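Local coordinates for multifunctional non-homologous end joining DNA repair protein LigD (Mycobacterium tuberculosis, PDB 2IRU) that probably repairs DNA double-strand breaks with Ku by non-homologous end joining, its N-terminal polymerase domain filling gaps before ligation, at residues P172-S175 against G179-L182; F139-G144 against A153-A158. All coordinates share one frame; numbering follows the deposited sequence.

Contact 1: residues P172-S175 against G179-L182; sequences PVTS and GLHL
Val173 and His181 face each other as the hydrogen-bonded pair of an antiparallel hairpin. Val173 N donates to His181 O at 2.8 Å (N-H...O 151°), and His181 N returns the bond to Val173 O at the same 2.8 Å. This paired backbone and the Ser175 end are the tight part. Ser175 CB lies 3.6 Å from His181 CD2, oblique to the ring. Gly179 O receives both Ser175 N (3.2 Å) and Ser175 OG (3.0 Å) from the same side of its carbonyl plane, the amide standing 51° out of it; Ser177 N bonds to this OG too.

The apolar face is looser, yet every touching residue is buried and no side opens to solvent. Leu182 CD2 sits 3.9 Å from Pro172 CB. Leu180 carries CG anti to its own N (chi1 173°), on the carbonyl side, and its CD1 lies 3.7 Å from Val173 O and 3.8 Å from Thr174 CG2, the two side chains crossing at a slant. Helix 260-263 packs on Pro172, Leu180 and Leu182, while Thr174 OG1 bonds to Arg258. One acceptor with two donors ties the ends of the turn together, and these polar bonds would hold in shape a loop that, by similarity, belongs to the nucleotide substrate site.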
ATOM      1  N   PRO A 172      -9.103  -7.135  -3.390  1.00 10.46           N
ATOM      2  CA  PRO A 172      -9.318  -5.694  -3.321  1.00  9.77           C
ATOM      3  C   PRO A 172      -8.941  -5.054  -1.998  1.00  9.89           C
ATOM      4  O   PRO A 172      -9.073  -5.660  -0.945  1.00  8.72           O
ATOM      5  CB  PRO A 172     -10.835  -5.547  -3.538  1.00 10.30           C
ATOM      6  CG  PRO A 172     -11.435  -6.869  -3.077  1.00  9.24           C
ATOM      7  CD  PRO A 172     -10.308  -7.901  -2.991  1.00 11.17           C
ATOM      8  N   VAL A 173      -8.484  -3.818  -2.091  1.00  9.29           N
ATOM      9  CA  VAL A 173      -8.081  -3.059  -0.914  1.00  9.86           C
ATOM     10  C   VAL A 173      -8.533  -1.620  -1.128  1.00  8.64           C
ATOM     11  O   VAL A 173      -8.025  -0.931  -2.038  1.00  9.43           O
ATOM     12  CB  VAL A 173      -6.536  -3.073  -0.705  1.00  9.65           C
ATOM     13  CG1 VAL A 173      -6.195  -2.250   0.524  1.00 10.33           C
ATOM     14  CG2 VAL A 173      -6.010  -4.498  -0.544  1.00 11.35           C
ATOM     15  N   THR A 174      -9.505  -1.161  -0.342  1.00  8.05           N
ATOM     16  CA  THR A 174      -9.941   0.239  -0.482  1.00  8.45           C
ATOM     17  C   THR A 174      -8.770   1.076   0.049  1.00  8.67           C
ATOM     18  O   THR A 174      -8.218   0.750   1.091  1.00  9.51           O
ATOM     19  CB  THR A 174     -11.284   0.544   0.195  1.00  9.01           C
ATOM     20  OG1 THR A 174     -11.350  -0.009   1.520  1.00  7.27           O
ATOM     21  CG2 THR A 174     -12.444  -0.044  -0.673  1.00  6.01           C
ATOM     22  N   SER A 175      -8.391   2.099  -0.687  1.00  8.23           N
ATOM     23  CA  SER A 175      -7.127   2.821  -0.416  1.00  9.09           C
ATOM     24  C   SER A 175      -7.132   3.682   0.834  1.00  8.94           C
ATOM     25  O   SER A 175      -6.047   4.095   1.265  1.00  8.86           O
ATOM     26  CB  SER A 175      -6.768   3.742  -1.598  1.00  9.02           C
ATOM     27  OG  SER A 175      -7.628   4.849  -1.637  1.00  9.90           O
ATOM     28  N   GLY A 179      -9.089   5.999  -4.081  1.00 20.43           N
ATOM     29  CA  GLY A 179      -8.740   4.841  -4.905  1.00 19.79           C
ATOM     30  C   GLY A 179      -9.319   3.538  -4.381  1.00 18.88           C
ATOM     31  O   GLY A 179      -9.788   3.437  -3.236  1.00 19.15           O
ATOM     32  N   LEU A 180      -9.397   2.578  -5.280  1.00 16.69           N
ATOM     33  CA  LEU A 180      -9.527   1.184  -4.931  1.00 15.86           C
ATOM     34  C   LEU A 180      -8.273   0.531  -5.528  1.00 14.69           C
ATOM     35  O   LEU A 180      -8.036   0.701  -6.726  1.00 15.62           O
ATOM     36  CB  LEU A 180     -10.790   0.622  -5.601  1.00 15.96           C
ATOM     37  CG  LEU A 180     -11.043  -0.876  -5.500  1.00 16.68           C
ATOM     38  CD1 LEU A 180     -11.153  -1.288  -4.039  1.00 19.97           C
ATOM     39  CD2 LEU A 180     -12.307  -1.265  -6.269  1.00 16.74           C
ATOM     40  N   HIS A 181      -7.453  -0.152  -4.719  1.00 12.55           N
ATOM     41  CA  HIS A 181      -6.309  -0.892  -5.243  1.00 12.49           C
ATOM     42  C   HIS A 181      -6.662  -2.365  -5.361  1.00 11.48           C
ATOM     43  O   HIS A 181      -7.411  -2.881  -4.528  1.00 11.67           O
ATOM     44  CB  HIS A 181      -5.063  -0.767  -4.354  1.00 12.85           C
ATOM     45  CG  HIS A 181      -4.458   0.597  -4.364  1.00 15.00           C
ATOM     46  ND1 HIS A 181      -3.606   1.018  -5.367  1.00 19.85           N
ATOM     47  CD2 HIS A 181      -4.523   1.611  -3.473  1.00 16.01           C
ATOM     48  CE1 HIS A 181      -3.211   2.257  -5.107  1.00 17.21           C
ATOM     49  NE2 HIS A 181      -3.778   2.646  -3.976  1.00 21.86           N
ATOM     50  N   LEU A 182      -6.135  -3.023  -6.399  1.00 10.83           N
ATOM     51  CA  LEU A 182      -6.332  -4.458  -6.601  1.00  9.92           C
ATOM     52  C   LEU A 182      -4.931  -5.068  -6.658  1.00 10.67           C
ATOM     53  O   LEU A 182      -4.092  -4.558  -7.394  1.00 11.87           O
ATOM     54  CB  LEU A 182      -7.040  -4.793  -7.936  1.00 10.82           C
ATOM     55  CG  LEU A 182      -8.437  -4.188  -8.142  1.00 11.08           C
ATOM     56  CD1 LEU A 182      -9.050  -4.703  -9.457  1.00 11.57           C
ATOM     57  CD2 LEU A 182      -9.349  -4.567  -6.980  1.00 13.56           C
TER

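Contact 2: residues F139-G144 against A153-A158; sequences FDLDPG and AEVARA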
ATOM      1  N   PHE A 139      -3.040  -2.713  -9.247  1.00 10.50           N
ATOM      2  CA  PHE A 139      -3.791  -1.765 -10.067  1.00  9.80           C
ATOM      3  C   PHE A 139      -4.429  -0.720  -9.155  1.00 10.72           C
ATOM      4  O   PHE A 139      -5.004  -1.074  -8.117  1.00 11.14           O
ATOM      5  CB  PHE A 139      -4.882  -2.467 -10.867  1.00 10.88           C
ATOM      6  CG  PHE A 139      -4.346  -3.467 -11.831  1.00 10.36           C
ATOM      7  CD1 PHE A 139      -4.133  -3.123 -13.166  1.00 11.02           C
ATOM      8  CD2 PHE A 139      -4.070  -4.776 -11.409  1.00 11.33           C
ATOM      9  CE1 PHE A 139      -3.611  -4.090 -14.053  1.00 11.07           C
ATOM     10  CE2 PHE A 139      -3.574  -5.727 -12.271  1.00 11.46           C
ATOM     11  CZ  PHE A 139      -3.342  -5.388 -13.604  1.00 11.64           C
ATOM     12  N   ASP A 140      -4.302   0.549  -9.523  1.00 10.56           N
ATOM     13  CA  ASP A 140      -4.942   1.627  -8.775  1.00 10.89           C
ATOM     14  C   ASP A 140      -6.128   2.047  -9.638  1.00 11.14           C
ATOM     15  O   ASP A 140      -5.932   2.564 -10.740  1.00 10.93           O
ATOM     16  CB  ASP A 140      -3.975   2.811  -8.645  1.00 11.87           C
ATOM     17  CG  ASP A 140      -4.570   4.014  -7.923  1.00 14.78           C
ATOM     18  OD1 ASP A 140      -5.765   4.033  -7.493  1.00 15.37           O
ATOM     19  OD2 ASP A 140      -3.788   4.990  -7.799  1.00 16.33           O
ATOM     20  N   LEU A 141      -7.339   1.796  -9.136  1.00 10.80           N
ATOM     21  CA  LEU A 141      -8.551   2.161  -9.833  1.00 11.53           C
ATOM     22  C   LEU A 141      -9.029   3.489  -9.292  1.00 12.33           C
ATOM     23  O   LEU A 141      -9.479   3.575  -8.138  1.00 12.33           O
ATOM     24  CB  LEU A 141      -9.622   1.073  -9.640  1.00 11.89           C
ATOM     25  CG  LEU A 141      -9.533  -0.079 -10.650  1.00 13.68           C
ATOM     26  CD1 LEU A 141      -8.191  -0.815 -10.681  1.00 14.44           C
ATOM     27  CD2 LEU A 141     -10.681  -1.058 -10.362  1.00 13.41           C
ATOM     28  N   ASP A 142      -8.881   4.531 -10.101  1.00 12.97           N
ATOM     29  CA  ASP A 142      -9.202   5.867  -9.640  1.00 14.85           C
ATOM     30  C   ASP A 142     -10.466   6.371 -10.328  1.00 15.47           C
ATOM     31  O   ASP A 142     -10.439   6.591 -11.556  1.00 15.46           O
ATOM     32  CB  ASP A 142      -8.043   6.835  -9.884  1.00 15.83           C
ATOM     33  CG  ASP A 142      -8.261   8.179  -9.172  1.00 20.47           C
ATOM     34  OD1 ASP A 142      -8.166   8.235  -7.917  1.00 24.74           O
ATOM     35  OD2 ASP A 142      -8.566   9.172  -9.871  1.00 24.46           O
ATOM     36  N   PRO A 143     -11.579   6.510  -9.565  1.00 15.88           N
ATOM     37  CA  PRO A 143     -12.863   6.905 -10.149  1.00 15.81           C
ATOM     38  C   PRO A 143     -12.896   8.379 -10.571  1.00 16.45           C
ATOM     39  O   PRO A 143     -12.665   9.272  -9.742  1.00 16.54           O
ATOM     40  CB  PRO A 143     -13.873   6.636  -9.015  1.00 16.32           C
ATOM     41  CG  PRO A 143     -13.055   6.826  -7.751  1.00 17.08           C
ATOM     42  CD  PRO A 143     -11.688   6.277  -8.105  1.00 16.08           C
ATOM     43  N   GLY A 144     -13.189   8.625 -11.850  1.00 16.01           N
ATOM     44  CA  GLY A 144     -13.327   9.989 -12.373  1.00 16.46           C
ATOM     45  C   GLY A 144     -14.586  10.712 -11.915  1.00 16.94           C
ATOM     46  O   GLY A 144     -15.409  10.166 -11.170  1.00 16.69           O
ATOM     47  N   ALA A 153     -17.002  -0.781  -8.839  1.00 18.06           N
ATOM     48  CA  ALA A 153     -17.067  -2.195  -8.474  1.00 17.80           C
ATOM     49  C   ALA A 153     -17.102  -3.073  -9.702  1.00 17.82           C
ATOM     50  O   ALA A 153     -16.406  -4.091  -9.750  1.00 17.08           O
ATOM     51  CB  ALA A 153     -18.305  -2.473  -7.586  1.00 17.02           C
ATOM     52  N   GLU A 154     -17.942  -2.696 -10.678  1.00 16.82           N
ATOM     53  CA  GLU A 154     -18.037  -3.437 -11.925  1.00 16.93           C
ATOM     54  C   GLU A 154     -16.684  -3.439 -12.615  1.00 14.94           C
ATOM     55  O   GLU A 154     -16.261  -4.478 -13.125  1.00 15.69           O
ATOM     56  CB  GLU A 154     -19.098  -2.861 -12.860  1.00 16.58           C
ATOM     57  CG  GLU A 154     -19.077  -3.543 -14.233  1.00 17.98           C
ATOM     58  CD  GLU A 154     -20.128  -3.010 -15.215  1.00 18.76           C
ATOM     59  OE1 GLU A 154     -20.855  -2.047 -14.888  1.00 20.00           O
ATOM     60  OE2 GLU A 154     -20.205  -3.582 -16.326  1.00 19.98           O
ATOM     61  N   VAL A 155     -16.011  -2.281 -12.629  1.00 14.47           N
ATOM     62  CA  VAL A 155     -14.685  -2.205 -13.245  1.00 13.22           C
ATOM     63  C   VAL A 155     -13.703  -3.113 -12.473  1.00 13.18           C
ATOM     64  O   VAL A 155     -12.954  -3.866 -13.089  1.00 13.61           O
ATOM     65  CB  VAL A 155     -14.165  -0.746 -13.405  1.00 13.06           C
ATOM     66  CG1 VAL A 155     -12.703  -0.718 -13.914  1.00 13.57           C
ATOM     67  CG2 VAL A 155     -15.097   0.045 -14.370  1.00 11.85           C
ATOM     68  N   ALA A 156     -13.729  -3.076 -11.139  1.00 13.07           N
ATOM     69  CA  ALA A 156     -12.862  -3.997 -10.371  1.00 13.12           C
ATOM     70  C   ALA A 156     -13.097  -5.475 -10.694  1.00 13.15           C
ATOM     71  O   ALA A 156     -12.122  -6.241 -10.883  1.00 12.58           O
ATOM     72  CB  ALA A 156     -12.973  -3.737  -8.860  1.00 14.18           C
ATOM     73  N   ARG A 157     -14.375  -5.859 -10.758  1.00 13.23           N
ATOM     74  CA  ARG A 157     -14.754  -7.245 -11.052  1.00 13.89           C
ATOM     75  C   ARG A 157     -14.290  -7.622 -12.456  1.00 13.56           C
ATOM     76  O   ARG A 157     -13.903  -8.765 -12.710  1.00 14.30           O
ATOM     77  CB  ARG A 157     -16.258  -7.475 -10.841  1.00 13.28           C
ATOM     78  CG  ARG A 157     -16.699  -7.463  -9.366  1.00 14.19           C
ATOM     79  CD  ARG A 157     -18.164  -7.883  -9.201  1.00 15.71           C
ATOM     80  NE  ARG A 157     -19.048  -7.092 -10.050  1.00 18.08           N
ATOM     81  CZ  ARG A 157     -19.684  -5.987  -9.668  1.00 19.03           C
ATOM     82  NH1 ARG A 157     -19.550  -5.525  -8.429  1.00 20.65           N
ATOM     83  NH2 ARG A 157     -20.480  -5.360 -10.540  1.00 21.22           N
ATOM     84  N   ALA A 158     -14.318  -6.648 -13.368  1.00 13.80           N
ATOM     85  CA  ALA A 158     -13.822  -6.862 -14.728  1.00 14.35           C
ATOM     86  C   ALA A 158     -12.312  -7.083 -14.797  1.00 14.09           C
ATOM     87  O   ALA A 158     -11.830  -7.942 -15.562  1.00 15.13           O
ATOM     88  CB  ALA A 158     -14.267  -5.723 -15.635  1.00 14.31           C
TER
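A single methyl group makes the crossing: Leu141 CD2 reaches from strand 129-143 to the flank of helix 149-164 and meets Val155 and Ala156. Leu141 directs its CB at the helix. Its chi1 of -86° sets CG beside the backbone N, and chi2 of 57° turns CD2 to the helix while CD1 lies near Phe139. The closest neighbour is the helix backbone, since Ala156 CA and Ala156 N both lie 3.7 Å from Leu141 CD2. The methyl of Ala156 points to one flank instead of at the strand, yet CB is still only 3.8 Å from Leu141 CD2. Val155 does turn its CB towards the strand, and its CG1, anti to the backbone N (chi1 174°), stands at 4.1 Å from Leu141 CD2. The leucine methyl therefore meets two consecutive residues of the helix, and the small alanine lets it approach the main chain.

No hydrogen bond joins the segments, and the nearest CA atoms, those of Leu141 and Ala156, are 7.5 Å apart. Around this spot Leu182, Val227 and Val229 continue the apolar layer. Asp140 and Asp142 direct their CB atoms to the other face of the sheet, where Asp140 bonds to Gln233 and Asp142 forms a salt bridge with Arg223. Both probably bind manganese, with Asp230 as a further ligand. Aspartates facing one side and Leu141 the other is the pattern of the Asp-X-Asp motif of archaeo-eukaryotic primase polymerases.

Both contacts reach the same sheet, where strands 180-186 and 129-143 are antiparallel neighbours; their centres are about 8 Å apart. Two probable backbone hydrogen bonds join them: Leu141 N lies 2.7 Å from Leu180 O, and Phe139 N lies 2.8 Å from Leu182 O. On the helix side of the sheet Leu180 CD2 packs 3.6 Å from Ala156 CB, so the helix that contact 2 joins to Leu141 also lies against Leu180 of contact 1. On the opposite side His181 CE1 approaches Asp140 CG to 3.6 Å, bringing His181, a predicted substrate-binding residue, beside Asp140, a predicted manganese ligand. The two contacts are thus consistent with a single polymerase active site.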